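Local coordinates for acyltransferase (Actinoplanes teichomyceticus, PDB 4Q38), which transfers long aliphatic acyl chains from acyl-coenzyme A to the amino sugar of teicoplanin-type glycopeptide antibiotics, at residues S250-M253 / Q257-E260; E295-Y300 / R316-H321; A32-E37 / H94-R99. All blocks are in the same frame, centred on the assembly; numbering follows the deposited sequence. Where two conformers were deposited one is given.

Contact 1 of 3, residues S250-M253 / Q257-E260; sequences SSWM and QLEE. With COA (coenzyme A), chain D.
L258 brings its CD1 methyl against the backbone carbonyls of W252 and M253, where strand 246-251 of the GNAT-like domain gives way to 3-10 turns beside coenzyme A. CD1 lies 3.6 Å from M253 O and touches W252 O almost as closely, while W252 CE3 stands farther from it, at 4.3 Å. L258 spends this one methyl on the contact; its side chain also touches W328, L314 and I268. W252 adopts the rarer position with CG between backbone N and carbonyl carbon (chi1 64°). In the conformer given, M253 CG lies 3.7 Å above the indole plane, offset toward the rim. The indole edge faces the cofactor: W252 NE1 donates to COA O5P at 3.1 Å, a bent bond with an N-H...O angle of 141°. S251 closes an ST turn, its OG accepting from M253 N at 3.0 Å in a nearly straight bond (166°). The decanoyl-glucosamine ligand touches S250, S251 and M253, so both bound ligands meet this strand end. S251 OG also lies 3.1 Å from the thiol sulfur, COA S1P.

Contact 2 of 3, residues E295-Y300 / R316-H321; sequences EFVFRY and RAVIAH. With COA (coenzyme A), chain D.
V297 and V318 reach toward each other tip to tip, V297 CG2 meeting V318 CG2 at 4.0 Å, and this methyl pair marks the densely packed side of the contact. Both valines place CG2 beside the backbone N and CG1 anti to it (chi1 175° and 177°), so that the same branch of each bridges the gap between backbones whose CA atoms are 8.1 Å apart. L314 and E315 also pack on V297, while I293 and L294 pack on V318.

F298 carries the other half of the interface. Its ring slides past V318 in the opposite direction and takes V318 CG1 at its edge, near the ring plane, 3.9 Å from F298 CE2. One face of the same ring lies over V297 CG1, 3.6 Å from the plane and above its centre. I319 crosses F298 at a slant, with I319 CG1 nearest to F298 CZ.

These residues join helix 290-298 to helix 313-323 in the GNAT-like domain, and the first of the two helices also lines the coenzyme A site. F296 makes no contact with 316-321 and lays its ring against the pantetheine arm: COA C2P sits 3.4 Å above the plane over the ring centre, and E295 CG occupies the opposite face. F296 O accepts from the adenine amino group, COA N6A, at 3.0 Å. At the end of this helix the buried R299 adopts positive phi (48°), and its NH1 bonds E295 OE2 on the anti side of the carboxylate, somewhat out of its plane; K168 pairs with E295 OE1 and E214 with R299 NH2.

Toward solvent the packing thins. F298 is partly exposed, and R316, exposed on the outer side of its helix, directs its CB away from 295-300 and gives NH1 to Q310 O.

Contact 3 of 3, residues A32-E37 / H94-R99; sequences AAWLTE and HHAIVR
A salt bridge between helices 32-41 and 84-98 joins E37 to R99: R99 NH2 donates to E37 OE2 at 2.9 Å, with an N-H...O angle of 158°. The oxygen lies near the guanidinium plane, at its edge, but the donor meets OE2 from above the carboxylate plane, 49° out of it, and the two planes are clearly turned against each other. One hydrogen bond therefore carries this salt bridge, not a flat two-bond pairing. E37 reaches it with CG anti to the backbone N and an extended chain beyond.

Both helices belong to the helical N-terminal part of the chain, away from the cofactor. R99 places CG between its own N and carbonyl carbon (chi1 69°), then runs extended to NE, which turns back to A96 O at 3.1 Å, a bent bond that probably helps fix the guanidinium. E37 OE1 is held by a salt bridge to R109, whose guanidinium also comes close to that of R99, so the shared carboxylate probably offsets the two like charges. Between the two segments the apolar packing is W34 CH2 to A96 CB at 3.9 Å, oblique to the indole, while R109 and P112 pack on W34 as well.

Contacts 1 and 2 share the GNAT-like domain and the same coenzyme A, their centres 12 Å apart; the indole of W252 and the ring of F296 meet directly, with planes about 20° apart. Contact 3 lies across the chain's centre, its nearest atoms about 19 Å from contact 2 and 22 Å from contact 1. Chemistry follows place. In contacts 1 and 2 the residues that touch are mostly buried: methyls meet methyls and a ring in contact 2, and backbone carbonyls in contact 1, while W252 NE1 and F296 O bond the cofactor. Contact 3 is only partly buried and links two helices chiefly through charge. Contact 1 packs a strand end on a 3-10 segment three residues beyond it, whereas contacts 2 and 3 each pair two helices.

Contact 1 of 3, residues S250-M253 / Q257-E260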
loop_
_atom_site.group_PDB
_atom_site.type_symbol
_atom_site.label_atom_id
_atom_site.label_comp_id
_atom_site.label_asym_id
_atom_site.label_seq_id
_atom_site.Cartn_x
_atom_site.Cartn_y
_atom_site.Cartn_z
ATOM N N SER A 250 -7.185 0.850 -11.922
ATOM C CA SER A 250 -8.539 0.598 -11.415
ATOM C C SER A 250 -8.747 1.533 -10.229
ATOM O O SER A 250 -7.956 1.519 -9.286
ATOM C CB SER A 250 -8.727 -0.850 -10.957
ATOM O OG SER A 250 -8.494 -1.766 -12.007
ATOM N N SER A 251 -9.783 2.365 -10.278
ATOM C CA SER A 251 -9.939 3.392 -9.258
ATOM C C SER A 251 -11.327 4.006 -9.232
ATOM O O SER A 251 -12.005 4.093 -10.255
ATOM C CB SER A 251 -8.913 4.513 -9.472
ATOM O OG SER A 251 -8.971 5.465 -8.422
ATOM N N TRP A 252 -11.727 4.456 -8.050
ATOM C CA TRP A 252 -12.889 5.335 -7.922
ATOM C C TRP A 252 -12.747 6.566 -8.806
ATOM O O TRP A 252 -13.754 7.145 -9.234
ATOM C CB TRP A 252 -13.060 5.737 -6.465
ATOM C CG TRP A 252 -11.909 6.552 -5.919
ATOM C CD1 TRP A 252 -10.765 6.083 -5.267
ATOM C CD2 TRP A 252 -11.744 8.008 -5.974
ATOM N NE1 TRP A 252 -9.935 7.120 -4.929
ATOM C CE2 TRP A 252 -10.461 8.301 -5.314
ATOM C CE3 TRP A 252 -12.499 9.066 -6.486
ATOM C CZ2 TRP A 252 -9.982 9.595 -5.178
ATOM C CZ3 TRP A 252 -12.001 10.363 -6.345
ATOM C CH2 TRP A 252 -10.770 10.619 -5.709
ATOM N N MET A 253 -11.492 6.947 -9.097
ATOM C CA MET A 253 -11.143 8.154 -9.870
ATOM C C MET A 253 -11.604 8.111 -11.311
ATOM O O MET A 253 -11.778 9.152 -11.953
ATOM C CB MET A 253 -9.628 8.320 -9.946
ATOM C CG MET A 253 -8.962 9.027 -8.794
ATOM S SD MET A 253 -7.221 9.109 -9.239
ATOM C CE MET A 253 -6.481 8.853 -7.638
ATOM N N GLN A 257 -19.170 9.094 -13.371
ATOM C CA GLN A 257 -20.201 9.770 -12.577
ATOM C C GLN A 257 -19.696 11.018 -11.859
ATOM O O GLN A 257 -20.490 11.864 -11.474
ATOM C CB GLN A 257 -20.810 8.824 -11.557
ATOM C CG GLN A 257 -21.652 7.710 -12.149
ATOM C CD GLN A 257 -22.168 6.785 -11.065
ATOM O OE1 GLN A 257 -21.382 6.148 -10.354
ATOM N NE2 GLN A 257 -23.485 6.719 -10.916
ATOM N N LEU A 258 -18.377 11.119 -11.670
ATOM C CA LEU A 258 -17.769 12.293 -11.043
ATOM C C LEU A 258 -18.015 13.566 -11.850
ATOM O O LEU A 258 -18.014 14.668 -11.299
ATOM C CB LEU A 258 -16.258 12.089 -10.873
ATOM C CG LEU A 258 -15.827 11.088 -9.809
ATOM C CD1 LEU A 258 -14.354 10.730 -10.000
ATOM C CD2 LEU A 258 -16.096 11.645 -8.417
ATOM N N GLU A 259 -18.217 13.402 -13.153
ATOM C CA GLU A 259 -18.441 14.527 -14.071
ATOM C C GLU A 259 -19.699 15.333 -13.746
ATOM O O GLU A 259 -19.774 16.519 -14.064
ATOM C CB GLU A 259 -18.478 14.031 -15.517
ATOM C CG GLU A 259 -17.138 13.490 -16.008
ATOM C CD GLU A 259 -17.273 12.408 -17.073
ATOM O OE1 GLU A 259 -16.317 11.612 -17.204
ATOM O OE2 GLU A 259 -18.321 12.337 -17.768
ATOM N N GLU A 260 -20.663 14.689 -13.093
ATOM C CA GLU A 260 -21.857 15.362 -12.572
ATOM C C GLU A 260 -21.537 16.413 -11.510
ATOM O O GLU A 260 -22.297 17.363 -11.329
ATOM C CB GLU A 260 -22.823 14.346 -11.961
ATOM C CG GLU A 260 -23.641 13.571 -12.982
ATOM C CD GLU A 260 -24.849 12.878 -12.383
ATOM O OE1 GLU A 260 -25.150 11.756 -12.831
ATOM O OE2 GLU A 260 -25.502 13.445 -11.475
HETATM N N1A COA D . -10.267 14.058 -0.241
HETATM C C2A COA D . -10.935 15.224 -0.139
HETATM N N3A COA D . -10.996 16.136 -1.126
HETATM C C4A COA D . -10.361 15.910 -2.305
HETATM C C5A COA D . -9.605 14.658 -2.491
HETATM C C6A COA D . -9.589 13.705 -1.359
HETATM N N6A COA D . -8.936 12.518 -1.426
HETATM N N7A COA D . -9.092 14.709 -3.733
HETATM C C8A COA D . -9.480 15.876 -4.296
HETATM N N9A COA D . -10.225 16.597 -3.435
HETATM C C1B COA D . -10.843 17.919 -3.696
HETATM C C2B COA D . -9.858 18.971 -4.172
HETATM O O2B COA D . -9.266 19.647 -3.067
HETATM C C3B COA D . -10.741 19.862 -5.020
HETATM O O3B COA D . -11.535 20.670 -4.149
HETATM P P3B COA D . -12.223 22.067 -4.595
HETATM O O7A COA D . -11.062 23.011 -4.657
HETATM O O8A COA D . -13.228 22.287 -3.496
HETATM O O9A COA D . -12.869 21.794 -5.933
HETATM C C4B COA D . -11.672 18.857 -5.691
HETATM O O4B COA D . -11.788 17.777 -4.761
HETATM C C5B COA D . -11.183 18.350 -7.051
HETATM O O5B COA D . -9.934 17.654 -6.893
HETATM P P1A COA D . -9.018 17.210 -8.132
HETATM O O1A COA D . -8.257 18.378 -8.698
HETATM O O2A COA D . -9.887 16.386 -9.044
HETATM O O3A COA D . -7.970 16.198 -7.415
HETATM P P2A COA D . -6.585 16.615 -6.709
HETATM O O4A COA D . -5.493 16.641 -7.744
HETATM O O5A COA D . -6.761 17.825 -5.830
HETATM O O6A COA D . -6.385 15.348 -5.734
HETATM C CBP COA D . -5.511 13.084 -5.327
HETATM C CCP COA D . -6.215 14.039 -6.287
HETATM C CDP COA D . -5.469 11.743 -6.042
HETATM C CEP COA D . -4.108 13.597 -5.076
HETATM C CAP COA D . -6.296 12.977 -3.997
HETATM O OAP COA D . -7.654 12.623 -4.262
HETATM C C9P COA D . -5.758 11.999 -2.969
HETATM O O9P COA D . -4.774 12.281 -2.307
HETATM N N8P COA D . -6.427 10.854 -2.799
HETATM C C7P COA D . -5.927 9.769 -1.972
HETATM C C6P COA D . -5.121 8.772 -2.803
HETATM C C5P COA D . -6.006 8.075 -3.825
HETATM O O5P COA D . -7.220 8.248 -3.822
HETATM N N4P COA D . -5.379 7.301 -4.714
HETATM C C3P COA D . -6.096 6.387 -5.598
HETATM C C2P COA D . -6.553 5.115 -4.903
HETATM S S1P COA D . -7.442 4.034 -6.074
#

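Contact 2 of 3, residues E295-Y300 / R316-H321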
loop_
_atom_site.group_PDB
_atom_site.type_symbol
_atom_site.label_atom_id
_atom_site.label_comp_id
_atom_site.label_asym_id
_atom_site.label_seq_id
_atom_site.Cartn_x
_atom_site.Cartn_y
_atom_site.Cartn_z
ATOM N N GLU A 295 -13.114 5.397 1.634
ATOM C CA GLU A 295 -11.742 5.234 2.163
ATOM C C GLU A 295 -10.853 6.378 1.690
ATOM O O GLU A 295 -10.261 7.096 2.501
ATOM C CB GLU A 295 -11.144 3.875 1.776
ATOM C CG GLU A 295 -9.638 3.719 2.019
ATOM C CD GLU A 295 -9.245 3.695 3.495
ATOM O OE1 GLU A 295 -10.105 3.414 4.355
ATOM O OE2 GLU A 295 -8.065 3.969 3.802
ATOM N N PHE A 296 -10.782 6.575 0.380
ATOM C CA PHE A 296 -9.837 7.548 -0.161
ATOM C C PHE A 296 -10.195 9.023 -0.033
ATOM O O PHE A 296 -9.304 9.884 -0.058
ATOM C CB PHE A 296 -9.453 7.173 -1.594
ATOM C CG PHE A 296 -8.614 5.941 -1.663
ATOM C CD1 PHE A 296 -7.294 5.960 -1.194
ATOM C CD2 PHE A 296 -9.139 4.753 -2.149
ATOM C CE1 PHE A 296 -6.506 4.817 -1.232
ATOM C CE2 PHE A 296 -8.361 3.603 -2.182
ATOM C CZ PHE A 296 -7.042 3.637 -1.726
ATOM N N VAL A 297 -11.480 9.317 0.127
ATOM C CA VAL A 297 -11.905 10.702 0.328
ATOM C C VAL A 297 -11.968 11.068 1.810
ATOM O O VAL A 297 -11.649 12.192 2.174
ATOM C CB VAL A 297 -13.242 11.012 -0.395
ATOM C CG1 VAL A 297 -13.735 12.410 -0.073
ATOM C CG2 VAL A 297 -13.057 10.881 -1.904
ATOM N N PHE A 298 -12.371 10.122 2.654
ATOM C CA PHE A 298 -12.587 10.404 4.080
ATOM C C PHE A 298 -11.820 9.507 5.053
ATOM O O PHE A 298 -11.884 9.735 6.264
ATOM C CB PHE A 298 -14.072 10.255 4.434
ATOM C CG PHE A 298 -14.994 11.118 3.627
ATOM C CD1 PHE A 298 -15.090 12.486 3.872
ATOM C CD2 PHE A 298 -15.805 10.551 2.641
ATOM C CE1 PHE A 298 -15.966 13.277 3.135
ATOM C CE2 PHE A 298 -16.681 11.344 1.901
ATOM C CZ PHE A 298 -16.761 12.703 2.153
ATOM N N ARG A 299 -11.133 8.483 4.545
ATOM C CA ARG A 299 -10.603 7.395 5.389
ATOM C C ARG A 299 -11.720 6.924 6.311
ATOM O O ARG A 299 -11.580 6.910 7.543
ATOM C CB ARG A 299 -9.370 7.833 6.198
ATOM C CG ARG A 299 -8.177 8.292 5.370
ATOM C CD ARG A 299 -7.632 7.193 4.466
ATOM N NE ARG A 299 -6.710 7.753 3.476
ATOM C CZ ARG A 299 -6.110 7.053 2.519
ATOM N NH1 ARG A 299 -6.328 5.750 2.412
ATOM N NH2 ARG A 299 -5.297 7.661 1.661
ATOM N N TYR A 300 -12.830 6.547 5.684
ATOM C CA TYR A 300 -14.079 6.264 6.368
ATOM C C TYR A 300 -13.941 5.135 7.378
ATOM O O TYR A 300 -13.423 4.065 7.062
ATOM C CB TYR A 300 -15.160 5.923 5.345
ATOM C CG TYR A 300 -16.543 5.795 5.928
ATOM C CD1 TYR A 300 -17.175 6.891 6.517
ATOM C CD2 TYR A 300 -17.228 4.580 5.883
ATOM C CE1 TYR A 300 -18.445 6.778 7.052
ATOM C CE2 TYR A 300 -18.501 4.457 6.418
ATOM C CZ TYR A 300 -19.103 5.560 7.000
ATOM O OH TYR A 300 -20.366 5.447 7.538
ATOM N N ARG A 316 -18.291 16.944 -0.864
ATOM C CA ARG A 316 -19.725 17.242 -1.035
ATOM C C ARG A 316 -20.345 16.305 -2.068
ATOM O O ARG A 316 -21.460 15.833 -1.888
ATOM C CB ARG A 316 -19.941 18.712 -1.418
ATOM C CG ARG A 316 -19.503 19.687 -0.327
ATOM C CD ARG A 316 -19.892 21.136 -0.594
ATOM N NE ARG A 316 -19.224 21.715 -1.763
ATOM C CZ ARG A 316 -18.022 22.290 -1.758
ATOM N NH1 ARG A 316 -17.306 22.369 -0.641
ATOM N NH2 ARG A 316 -17.529 22.796 -2.883
ATOM N N ALA A 317 -19.593 16.021 -3.133
ATOM C CA ALA A 317 -20.028 15.112 -4.190
ATOM C C ALA A 317 -20.288 13.700 -3.690
ATOM O O ALA A 317 -21.366 13.143 -3.933
ATOM C CB ALA A 317 -19.009 15.091 -5.322
ATOM N N VAL A 318 -19.306 13.114 -2.995
ATOM C CA VAL A 318 -19.429 11.729 -2.535
ATOM C C VAL A 318 -20.690 11.549 -1.689
ATOM O O VAL A 318 -21.418 10.567 -1.851
ATOM C CB VAL A 318 -18.187 11.238 -1.743
ATOM C CG1 VAL A 318 -18.409 9.818 -1.230
ATOM C CG2 VAL A 318 -16.940 11.288 -2.612
ATOM N N ILE A 319 -20.935 12.502 -0.793
ATOM C CA ILE A 319 -22.069 12.421 0.137
ATOM C C ILE A 319 -23.401 12.704 -0.568
ATOM O O ILE A 319 -24.372 11.963 -0.382
ATOM C CB ILE A 319 -21.865 13.347 1.366
ATOM C CG1 ILE A 319 -20.640 12.903 2.189
ATOM C CG2 ILE A 319 -23.114 13.405 2.237
ATOM C CD1 ILE A 319 -20.632 11.443 2.603
ATOM N N ALA A 320 -23.437 13.761 -1.377
ATOM C CA ALA A 320 -24.635 14.093 -2.166
ATOM C C ALA A 320 -25.114 12.887 -2.976
ATOM O O ALA A 320 -26.275 12.496 -2.888
ATOM C CB ALA A 320 -24.369 15.286 -3.071
ATOM N N HIS A 321 -24.205 12.286 -3.742
ATOM C CA HIS A 321 -24.506 11.108 -4.560
ATOM C C HIS A 321 -25.070 9.964 -3.749
ATOM O O HIS A 321 -26.075 9.349 -4.136
ATOM C CB HIS A 321 -23.241 10.677 -5.296
ATOM C CG HIS A 321 -23.479 9.769 -6.480
ATOM N ND1 HIS A 321 -23.092 8.479 -6.492
ATOM C CD2 HIS A 321 -24.038 10.021 -7.730
ATOM C CE1 HIS A 321 -23.404 7.928 -7.684
ATOM N NE2 HIS A 321 -23.983 8.873 -8.440
HETATM N N1A COA D . -10.267 14.058 -0.241
HETATM C C2A COA D . -10.935 15.224 -0.139
HETATM N N3A COA D . -10.996 16.136 -1.126
HETATM C C4A COA D . -10.361 15.910 -2.305
HETATM C C5A COA D . -9.605 14.658 -2.491
HETATM C C6A COA D . -9.589 13.705 -1.359
HETATM N N6A COA D . -8.936 12.518 -1.426
HETATM N N7A COA D . -9.092 14.709 -3.733
HETATM C C8A COA D . -9.480 15.876 -4.296
HETATM N N9A COA D . -10.225 16.597 -3.435
HETATM C C1B COA D . -10.843 17.919 -3.696
HETATM C C2B COA D . -9.858 18.971 -4.172
HETATM O O2B COA D . -9.266 19.647 -3.067
HETATM C C3B COA D . -10.741 19.862 -5.020
HETATM O O3B COA D . -11.535 20.670 -4.149
HETATM P P3B COA D . -12.223 22.067 -4.595
HETATM O O7A COA D . -11.062 23.011 -4.657
HETATM O O8A COA D . -13.228 22.287 -3.496
HETATM O O9A COA D . -12.869 21.794 -5.933
HETATM C C4B COA D . -11.672 18.857 -5.691
HETATM O O4B COA D . -11.788 17.777 -4.761
HETATM C C5B COA D . -11.183 18.350 -7.051
HETATM O O5B COA D . -9.934 17.654 -6.893
HETATM P P1A COA D . -9.018 17.210 -8.132
HETATM O O1A COA D . -8.257 18.378 -8.698
HETATM O O2A COA D . -9.887 16.386 -9.044
HETATM O O3A COA D . -7.970 16.198 -7.415
HETATM P P2A COA D . -6.585 16.615 -6.709
HETATM O O4A COA D . -5.493 16.641 -7.744
HETATM O O5A COA D . -6.761 17.825 -5.830
HETATM O O6A COA D . -6.385 15.348 -5.734
HETATM C CBP COA D . -5.511 13.084 -5.327
HETATM C CCP COA D . -6.215 14.039 -6.287
HETATM C CDP COA D . -5.469 11.743 -6.042
HETATM C CEP COA D . -4.108 13.597 -5.076
HETATM C CAP COA D . -6.296 12.977 -3.997
HETATM O OAP COA D . -7.654 12.623 -4.262
HETATM C C9P COA D . -5.758 11.999 -2.969
HETATM O O9P COA D . -4.774 12.281 -2.307
HETATM N N8P COA D . -6.427 10.854 -2.799
HETATM C C7P COA D . -5.927 9.769 -1.972
HETATM C C6P COA D . -5.121 8.772 -2.803
HETATM C C5P COA D . -6.006 8.075 -3.825
HETATM O O5P COA D . -7.220 8.248 -3.822
HETATM N N4P COA D . -5.379 7.301 -4.714
HETATM C C3P COA D . -6.096 6.387 -5.598
HETATM C C2P COA D . -6.553 5.115 -4.903
HETATM S S1P COA D . -7.442 4.034 -6.074
#

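Contact 3 of 3, residues A32-E37 / H94-R99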
loop_
_atom_site.group_PDB
_atom_site.type_symbol
_atom_site.label_atom_id
_atom_site.label_comp_id
_atom_site.label_asym_id
_atom_site.label_seq_id
_atom_site.Cartn_x
_atom_site.Cartn_y
_atom_site.Cartn_z
ATOM N N ALA A 32 -5.039 -19.935 11.098
ATOM C CA ALA A 32 -4.284 -21.173 11.324
ATOM C C ALA A 32 -3.525 -21.677 10.091
ATOM O O ALA A 32 -2.358 -22.077 10.198
ATOM C CB ALA A 32 -5.197 -22.266 11.880
ATOM N N ALA A 33 -4.187 -21.665 8.934
ATOM C CA ALA A 33 -3.571 -22.109 7.677
ATOM C C ALA A 33 -2.323 -21.290 7.350
ATOM O O ALA A 33 -1.277 -21.843 7.004
ATOM C CB ALA A 33 -4.576 -22.034 6.531
ATOM N N TRP A 34 -2.443 -19.968 7.475
ATOM C CA TRP A 34 -1.319 -19.050 7.271
ATOM C C TRP A 34 -0.184 -19.366 8.208
ATOM O O TRP A 34 0.978 -19.455 7.799
ATOM C CB TRP A 34 -1.800 -17.610 7.456
ATOM C CG TRP A 34 -0.717 -16.555 7.439
ATOM C CD1 TRP A 34 -0.326 -15.724 8.490
ATOM C CD2 TRP A 34 0.133 -16.166 6.307
ATOM N NE1 TRP A 34 0.682 -14.879 8.100
ATOM C CE2 TRP A 34 1.006 -15.088 6.803
ATOM C CE3 TRP A 34 0.261 -16.588 4.981
ATOM C CZ2 TRP A 34 1.954 -14.479 5.993
ATOM C CZ3 TRP A 34 1.223 -15.959 4.173
ATOM C CH2 TRP A 34 2.049 -14.934 4.671
ATOM N N LEU A 35 -0.516 -19.562 9.476
ATOM C CA LEU A 35 0.486 -19.815 10.507
ATOM C C LEU A 35 1.180 -21.164 10.331
ATOM O O LEU A 35 2.382 -21.289 10.586
ATOM C CB LEU A 35 -0.146 -19.679 11.892
ATOM C CG LEU A 35 -0.592 -18.250 12.221
ATOM C CD1 LEU A 35 -1.458 -18.225 13.469
ATOM C CD2 LEU A 35 0.606 -17.332 12.386
ATOM N N THR A 36 0.428 -22.161 9.866
ATOM C CA THR A 36 1.015 -23.452 9.490
ATOM C C THR A 36 1.991 -23.260 8.336
ATOM O O THR A 36 3.111 -23.780 8.361
ATOM C CB THR A 36 -0.080 -24.468 9.102
ATOM O OG1 THR A 36 -0.939 -24.671 10.226
ATOM C CG2 THR A 36 0.519 -25.812 8.683
ATOM N N GLU A 37 1.571 -22.492 7.336
ATOM C CA GLU A 37 2.439 -22.203 6.199
ATOM C C GLU A 37 3.727 -21.526 6.665
ATOM O O GLU A 37 4.813 -21.881 6.211
ATOM C CB GLU A 37 1.718 -21.353 5.149
ATOM C CG GLU A 37 2.503 -21.200 3.849
ATOM C CD GLU A 37 1.838 -20.278 2.844
ATOM O OE1 GLU A 37 0.657 -19.912 3.031
ATOM O OE2 GLU A 37 2.507 -19.925 1.851
ATOM N N HIS A 94 8.528 -11.860 7.673
ATOM C CA HIS A 94 9.639 -11.323 6.903
ATOM C C HIS A 94 10.062 -12.303 5.835
ATOM O O HIS A 94 10.215 -11.935 4.668
ATOM C CB HIS A 94 10.809 -10.982 7.807
ATOM C CG HIS A 94 12.113 -10.813 7.067
ATOM N ND1 HIS A 94 12.436 -9.681 6.414
ATOM C CD2 HIS A 94 13.181 -11.694 6.881
ATOM C CE1 HIS A 94 13.648 -9.826 5.839
ATOM N NE2 HIS A 94 14.104 -11.055 6.128
ATOM N N HIS A 95 10.255 -13.558 6.234
ATOM C CA HIS A 95 10.668 -14.622 5.313
ATOM C C HIS A 95 9.655 -14.848 4.209
ATOM O O HIS A 95 10.028 -14.977 3.046
ATOM C CB HIS A 95 10.942 -15.909 6.090
ATOM C CG HIS A 95 11.687 -16.966 5.305
ATOM N ND1 HIS A 95 11.835 -18.233 5.760
ATOM C CD2 HIS A 95 12.331 -16.915 4.063
ATOM C CE1 HIS A 95 12.537 -18.953 4.854
ATOM N NE2 HIS A 95 12.832 -18.148 3.818
ATOM N N ALA A 96 8.373 -14.870 4.566
ATOM C CA ALA A 96 7.292 -15.073 3.600
ATOM C C ALA A 96 7.220 -13.969 2.546
ATOM O O ALA A 96 6.685 -14.183 1.459
ATOM C CB ALA A 96 5.954 -15.221 4.314
ATOM N N ILE A 97 7.752 -12.792 2.875
ATOM C CA ILE A 97 7.835 -11.683 1.914
ATOM C C ILE A 97 9.082 -11.772 1.024
ATOM O O ILE A 97 8.971 -11.739 -0.213
ATOM C CB ILE A 97 7.726 -10.304 2.612
ATOM C CG1 ILE A 97 6.352 -10.165 3.287
ATOM C CG2 ILE A 97 7.942 -9.167 1.599
ATOM C CD1 ILE A 97 6.219 -8.958 4.195
ATOM N N VAL A 98 10.261 -11.908 1.635
ATOM C CA VAL A 98 11.518 -11.902 0.863
ATOM C C VAL A 98 11.684 -13.110 -0.066
ATOM O O VAL A 98 12.427 -13.036 -1.049
ATOM C CB VAL A 98 12.777 -11.739 1.739
ATOM C CG1 VAL A 98 12.772 -10.379 2.422
ATOM C CG2 VAL A 98 12.901 -12.871 2.757
ATOM N N ARG A 99 10.975 -14.201 0.230
ATOM C CA ARG A 99 10.965 -15.372 -0.648
ATOM C C ARG A 99 10.358 -15.026 -2.017
ATOM O O ARG A 99 10.604 -15.724 -3.005
ATOM C CB ARG A 99 10.201 -16.535 -0.001
ATOM C CG ARG A 99 8.707 -16.305 0.122
ATOM C CD ARG A 99 7.953 -17.545 0.563
ATOM N NE ARG A 99 6.545 -17.251 0.849
ATOM C CZ ARG A 99 5.670 -18.145 1.308
ATOM N NH1 ARG A 99 6.050 -19.395 1.535
ATOM N NH2 ARG A 99 4.411 -17.793 1.548
#